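Local coordinates for protein SusD homolog (Bacteroides thetaiotaomicron VPI-5482, PDB 3IV0) that probably binds glycans at the outer membrane as a SusD-family protein, although its own ligand is not known, at residues Phe129-Arg140 and Ser204-Trp215. Sequence-based numbering, arbitrary orientation. Where two conformers were deposited one is given.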
loop_
_atom_site.group_PDB
_atom_site.type_symbol
_atom_site.label_atom_id
_atom_site.label_comp_id
_atom_site.label_asym_id
_atom_site.label_seq_id
_atom_site.Cartn_x
_atom_site.Cartn_y
_atom_site.Cartn_z
ATOM N N PHE A 129 13.327 -8.371 2.056
ATOM C CA PHE A 129 12.165 -7.539 2.268
ATOM C C PHE A 129 11.511 -7.132 0.951
ATOM O O PHE A 129 10.279 -7.263 0.777
ATOM C CB PHE A 129 12.492 -6.299 3.101
ATOM C CG PHE A 129 11.338 -5.334 3.205
ATOM C CD1 PHE A 129 10.278 -5.597 4.073
ATOM C CD2 PHE A 129 11.263 -4.224 2.391
ATOM C CE1 PHE A 129 9.193 -4.745 4.134
ATOM C CE2 PHE A 129 10.163 -3.369 2.450
ATOM C CZ PHE A 129 9.137 -3.630 3.344
HETATM N N MSE A 130 12.280 -6.655 -0.003
HETATM C CA MSE A 130 11.741 -6.161 -1.223
HETATM C C MSE A 130 11.189 -7.259 -2.071
HETATM O O MSE A 130 10.182 -7.045 -2.763
HETATM C CB MSE A 130 12.797 -5.332 -1.980
HETATM C CG MSE A 130 13.058 -4.006 -1.267
HETATM SE SE MSE A 130 11.548 -2.866 -0.928
HETATM C CE MSE A 130 11.091 -2.504 -2.681
ATOM N N ARG A 131 11.794 -8.423 -2.034
ATOM C CA ARG A 131 11.219 -9.568 -2.734
ATOM C C ARG A 131 9.866 -9.935 -2.168
ATOM O O ARG A 131 8.914 -10.175 -2.925
ATOM C CB ARG A 131 12.169 -10.761 -2.691
ATOM C CG ARG A 131 11.653 -11.973 -3.459
ATOM C CD ARG A 131 12.663 -13.104 -3.513
ATOM N NE ARG A 131 12.824 -13.654 -2.185
ATOM C CZ ARG A 131 13.786 -14.491 -1.805
ATOM N NH1 ARG A 131 14.685 -14.885 -2.659
ATOM N NH2 ARG A 131 13.836 -14.928 -0.553
ATOM N N SER A 132 9.790 -10.004 -0.841
ATOM C CA SER A 132 8.538 -10.289 -0.146
ATOM C C SER A 132 7.485 -9.238 -0.404
ATOM O O SER A 132 6.299 -9.580 -0.614
ATOM C CB SER A 132 8.739 -10.456 1.344
ATOM O OG SER A 132 9.706 -11.483 1.583
ATOM N N LEU A 133 7.879 -7.973 -0.399
ATOM C CA LEU A 133 6.935 -6.902 -0.676
ATOM C C LEU A 133 6.374 -6.995 -2.082
ATOM O O LEU A 133 5.194 -6.806 -2.321
ATOM C CB LEU A 133 7.585 -5.533 -0.461
ATOM C CG LEU A 133 6.654 -4.341 -0.539
ATOM C CD1 LEU A 133 5.620 -4.321 0.595
ATOM C CD2 LEU A 133 7.486 -3.064 -0.454
ATOM N N SER A 134 7.242 -7.331 -3.039
ATOM C CA SER A 134 6.828 -7.477 -4.436
ATOM C C SER A 134 5.871 -8.649 -4.568
ATOM O O SER A 134 4.825 -8.504 -5.230
ATOM C CB SER A 134 8.046 -7.662 -5.341
ATOM O OG SER A 134 8.878 -6.505 -5.319
ATOM N N TYR A 135 6.218 -9.810 -3.993
ATOM C CA TYR A 135 5.312 -10.946 -4.034
ATOM C C TYR A 135 3.981 -10.591 -3.381
ATOM O O TYR A 135 2.906 -10.938 -3.896
ATOM C CB TYR A 135 5.908 -12.191 -3.338
ATOM C CG TYR A 135 6.734 -13.033 -4.299
ATOM C CD1 TYR A 135 6.150 -13.591 -5.408
ATOM C CD2 TYR A 135 8.068 -13.266 -4.077
ATOM C CE1 TYR A 135 6.882 -14.355 -6.300
ATOM C CE2 TYR A 135 8.813 -14.026 -4.969
ATOM C CZ TYR A 135 8.213 -14.538 -6.078
ATOM O OH TYR A 135 8.928 -15.313 -7.005
ATOM N N PHE A 136 4.007 -9.922 -2.237
ATOM C CA PHE A 136 2.766 -9.511 -1.586
ATOM C C PHE A 136 1.945 -8.625 -2.482
ATOM O O PHE A 136 0.735 -8.852 -2.616
ATOM C CB PHE A 136 3.049 -8.819 -0.279
ATOM C CG PHE A 136 1.817 -8.322 0.434
ATOM C CD1 PHE A 136 0.841 -9.208 0.854
ATOM C CD2 PHE A 136 1.674 -6.992 0.740
ATOM C CE1 PHE A 136 -0.271 -8.757 1.563
ATOM C CE2 PHE A 136 0.528 -6.530 1.440
ATOM C CZ PHE A 136 -0.430 -7.443 1.834
ATOM N N PHE A 137 2.557 -7.638 -3.116
ATOM C CA PHE A 137 1.799 -6.741 -3.980
ATOM C C PHE A 137 1.173 -7.472 -5.152
ATOM O O PHE A 137 0.025 -7.166 -5.569
ATOM C CB PHE A 137 2.706 -5.605 -4.483
ATOM C CG PHE A 137 2.658 -4.366 -3.620
ATOM C CD1 PHE A 137 2.774 -4.438 -2.252
ATOM C CD2 PHE A 137 2.488 -3.127 -4.202
ATOM C CE1 PHE A 137 2.702 -3.293 -1.487
ATOM C CE2 PHE A 137 2.411 -1.979 -3.440
ATOM C CZ PHE A 137 2.531 -2.076 -2.074
ATOM N N ILE A 138 1.870 -8.434 -5.748
ATOM C CA ILE A 138 1.278 -9.137 -6.875
ATOM C C ILE A 138 0.243 -10.183 -6.448
ATOM O O ILE A 138 -0.700 -10.452 -7.187
ATOM C CB ILE A 138 2.314 -9.715 -7.861
ATOM C CG1 ILE A 138 3.285 -10.720 -7.250
ATOM C CG2 ILE A 138 3.045 -8.566 -8.550
ATOM C CD1 ILE A 138 4.192 -11.437 -8.286
ATOM N N VAL A 139 0.389 -10.773 -5.270
ATOM C CA VAL A 139 -0.677 -11.646 -4.757
ATOM C C VAL A 139 -1.938 -10.823 -4.549
ATOM O O VAL A 139 -3.064 -11.243 -4.926
ATOM C CB VAL A 139 -0.267 -12.335 -3.455
ATOM C CG1 VAL A 139 -1.501 -12.932 -2.762
ATOM C CG2 VAL A 139 0.765 -13.447 -3.770
ATOM N N ARG A 140 -1.826 -9.662 -3.920
ATOM C CA ARG A 140 -3.006 -8.849 -3.684
ATOM C C ARG A 140 -3.700 -8.477 -4.978
ATOM O O ARG A 140 -4.945 -8.329 -5.004
ATOM C CB ARG A 140 -2.690 -7.553 -2.937
ATOM C CG ARG A 140 -2.212 -7.662 -1.529
ATOM C CD ARG A 140 -2.321 -6.327 -0.836
ATOM N NE ARG A 140 -1.556 -5.295 -1.527
ATOM C CZ ARG A 140 -1.396 -4.061 -1.049
ATOM N NH1 ARG A 140 -1.817 -3.737 0.177
ATOM N NH2 ARG A 140 -0.765 -3.153 -1.760
ATOM N N SER A 204 9.484 -1.528 8.696
ATOM C CA SER A 204 9.006 -1.923 7.382
ATOM C C SER A 204 8.639 -3.427 7.384
ATOM O O SER A 204 7.570 -3.851 6.885
ATOM C CB SER A 204 10.083 -1.707 6.336
ATOM O OG SER A 204 10.641 -0.414 6.373
ATOM N N VAL A 205 9.565 -4.227 7.914
ATOM C CA VAL A 205 9.385 -5.662 8.003
ATOM C C VAL A 205 8.164 -6.014 8.838
ATOM O O VAL A 205 7.350 -6.836 8.415
ATOM C CB VAL A 205 10.638 -6.372 8.564
ATOM C CG1 VAL A 205 10.376 -7.863 8.775
ATOM C CG2 VAL A 205 11.868 -6.160 7.609
ATOM N N ILE A 206 8.021 -5.383 10.003
ATOM C CA ILE A 206 6.882 -5.680 10.856
ATOM C C ILE A 206 5.568 -5.350 10.148
ATOM O O ILE A 206 4.632 -6.165 10.174
ATOM C CB ILE A 206 7.001 -4.915 12.190
ATOM C CG1 ILE A 206 8.170 -5.466 13.025
ATOM C CG2 ILE A 206 5.685 -5.023 12.983
ATOM C CD1 ILE A 206 8.595 -4.536 14.152
ATOM N N ALA A 207 5.456 -4.189 9.531
ATOM C CA ALA A 207 4.214 -3.800 8.877
ATOM C C ALA A 207 3.847 -4.773 7.776
ATOM O O ALA A 207 2.694 -5.205 7.641
ATOM C CB ALA A 207 4.300 -2.396 8.335
ATOM N N LEU A 208 4.814 -5.157 6.949
ATOM C CA LEU A 208 4.564 -6.096 5.876
ATOM C C LEU A 208 4.080 -7.445 6.423
ATOM O O LEU A 208 3.133 -8.038 5.933
ATOM C CB LEU A 208 5.810 -6.279 5.012
ATOM C CG LEU A 208 5.689 -7.322 3.902
ATOM C CD1 LEU A 208 4.465 -7.101 3.000
ATOM C CD2 LEU A 208 6.974 -7.429 3.086
HETATM N N MSE A 209 4.707 -7.914 7.484
HETATM C CA MSE A 209 4.295 -9.177 8.077
HETATM C C MSE A 209 2.900 -9.126 8.633
HETATM O O MSE A 209 2.152 -10.100 8.531
HETATM C CB MSE A 209 5.288 -9.604 9.142
HETATM C CG MSE A 209 6.687 -10.036 8.614
HETATM SE SE MSE A 209 7.899 -10.596 9.987
HETATM C CE MSE A 209 7.113 -12.368 10.456
HETATM N N MSE A 210 2.515 -7.974 9.190
HETATM C CA MSE A 210 1.154 -7.835 9.677
HETATM C C MSE A 210 0.151 -7.911 8.547
HETATM O O MSE A 210 -0.854 -8.607 8.647
HETATM C CB MSE A 210 0.958 -6.546 10.467
HETATM C CG MSE A 210 1.852 -6.449 11.657
HETATM SE SE MSE A 210 1.881 -4.714 12.574
HETATM C CE MSE A 210 0.302 -4.827 13.383
ATOM N N HIS A 211 0.462 -7.255 7.427
ATOM C CA HIS A 211 -0.406 -7.311 6.264
ATOM C C HIS A 211 -0.509 -8.720 5.702
ATOM O O HIS A 211 -1.596 -9.184 5.368
ATOM C CB HIS A 211 0.133 -6.376 5.195
ATOM C CG HIS A 211 -0.445 -5.027 5.265
ATOM N ND1 HIS A 211 0.018 -4.021 6.096
ATOM C CD2 HIS A 211 -1.490 -4.522 4.585
ATOM C CE1 HIS A 211 -0.743 -2.947 5.916
ATOM N NE2 HIS A 211 -1.654 -3.232 5.004
ATOM N N ILE A 212 0.600 -9.436 5.627
ATOM C CA ILE A 212 0.582 -10.784 5.059
ATOM C C ILE A 212 -0.268 -11.699 5.937
ATOM O O ILE A 212 -1.132 -12.440 5.428
ATOM C CB ILE A 212 2.005 -11.333 4.872
ATOM C CG1 ILE A 212 2.756 -10.598 3.779
ATOM C CG2 ILE A 212 1.960 -12.842 4.545
ATOM C CD1 ILE A 212 4.249 -10.914 3.759
ATOM N N ASN A 213 -0.079 -11.642 7.249
ATOM C CA ASN A 213 -0.921 -12.424 8.163
ATOM C C ASN A 213 -2.400 -12.114 7.965
ATOM O O ASN A 213 -3.236 -13.010 7.984
ATOM C CB ASN A 213 -0.527 -12.145 9.595
ATOM C CG ASN A 213 0.601 -13.041 10.069
ATOM O OD1 ASN A 213 0.417 -14.254 10.249
ATOM N ND2 ASN A 213 1.782 -12.461 10.259
ATOM N N LEU A 214 -2.758 -10.846 7.801
ATOM C CA LEU A 214 -4.166 -10.473 7.682
ATOM C C LEU A 214 -4.773 -10.905 6.351
ATOM O O LEU A 214 -5.975 -11.209 6.275
ATOM C CB LEU A 214 -4.350 -8.985 7.961
ATOM C CG LEU A 214 -4.063 -8.630 9.438
ATOM C CD1 LEU A 214 -3.936 -7.127 9.589
ATOM C CD2 LEU A 214 -5.193 -9.153 10.341
ATOM N N TRP A 215 -3.966 -11.038 5.306
ATOM C CA TRP A 215 -4.420 -11.621 4.056
ATOM C C TRP A 215 -4.619 -13.122 4.254
ATOM O O TRP A 215 -5.577 -13.703 3.730
ATOM C CB TRP A 215 -3.489 -11.288 2.853
ATOM C CG TRP A 215 -3.850 -10.002 2.278
ATOM C CD1 TRP A 215 -3.652 -8.777 2.831
ATOM C CD2 TRP A 215 -4.535 -9.787 1.046
ATOM N NE1 TRP A 215 -4.205 -7.802 2.032
ATOM C CE2 TRP A 215 -4.738 -8.401 0.914
ATOM C CE3 TRP A 215 -4.990 -10.630 0.029
ATOM C CZ2 TRP A 215 -5.411 -7.855 -0.188
ATOM C CZ3 TRP A 215 -5.632 -10.092 -1.060
ATOM C CH2 TRP A 215 -5.840 -8.728 -1.160
#
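Phe136 pushes its ring into a hole formed by Leu208, His211, Ile212 and Trp215, a clear instance of knobs-into-holes packing between two helices running in roughly the same direction, the axes of segments 129-140 and 204-215 inclined by 31°. With CG anti to the backbone N (chi1 178°), the ring reaches across and sets its edge against the face of the five-membered ring of Trp215, CE1 lying 3.6 Å from Trp215 CD1 in a T-shaped stack with the planes at 90°. Its far corner, CZ, rests on His211 CB at 3.6 Å, and CD2 meets the CD1 methyl of Leu208. Leu208 is the reciprocal knob, seated among Phe129, Ser132, Leu133 and Phe136, its CD2 3.6 Å from Phe129 CE1. Arg140 lays its aliphatic stem over the Trp215 six-membered ring, CG 3.7 Å from the centroid in a CH-pi contact, while its guanidinium makes a cation-pi contact with Tyr431. Cutting Trp215 back to an alanine would probably leave the Phe136 edge and the Arg140 methylenes without the indole face they both rest on. Met130, its CB turned away from segment 204-215, and Leu133 also touch helix 19-39, and Met209 touches helix 224-238, consistent with the side-by-side helix packing of the TPR-like SusD fold.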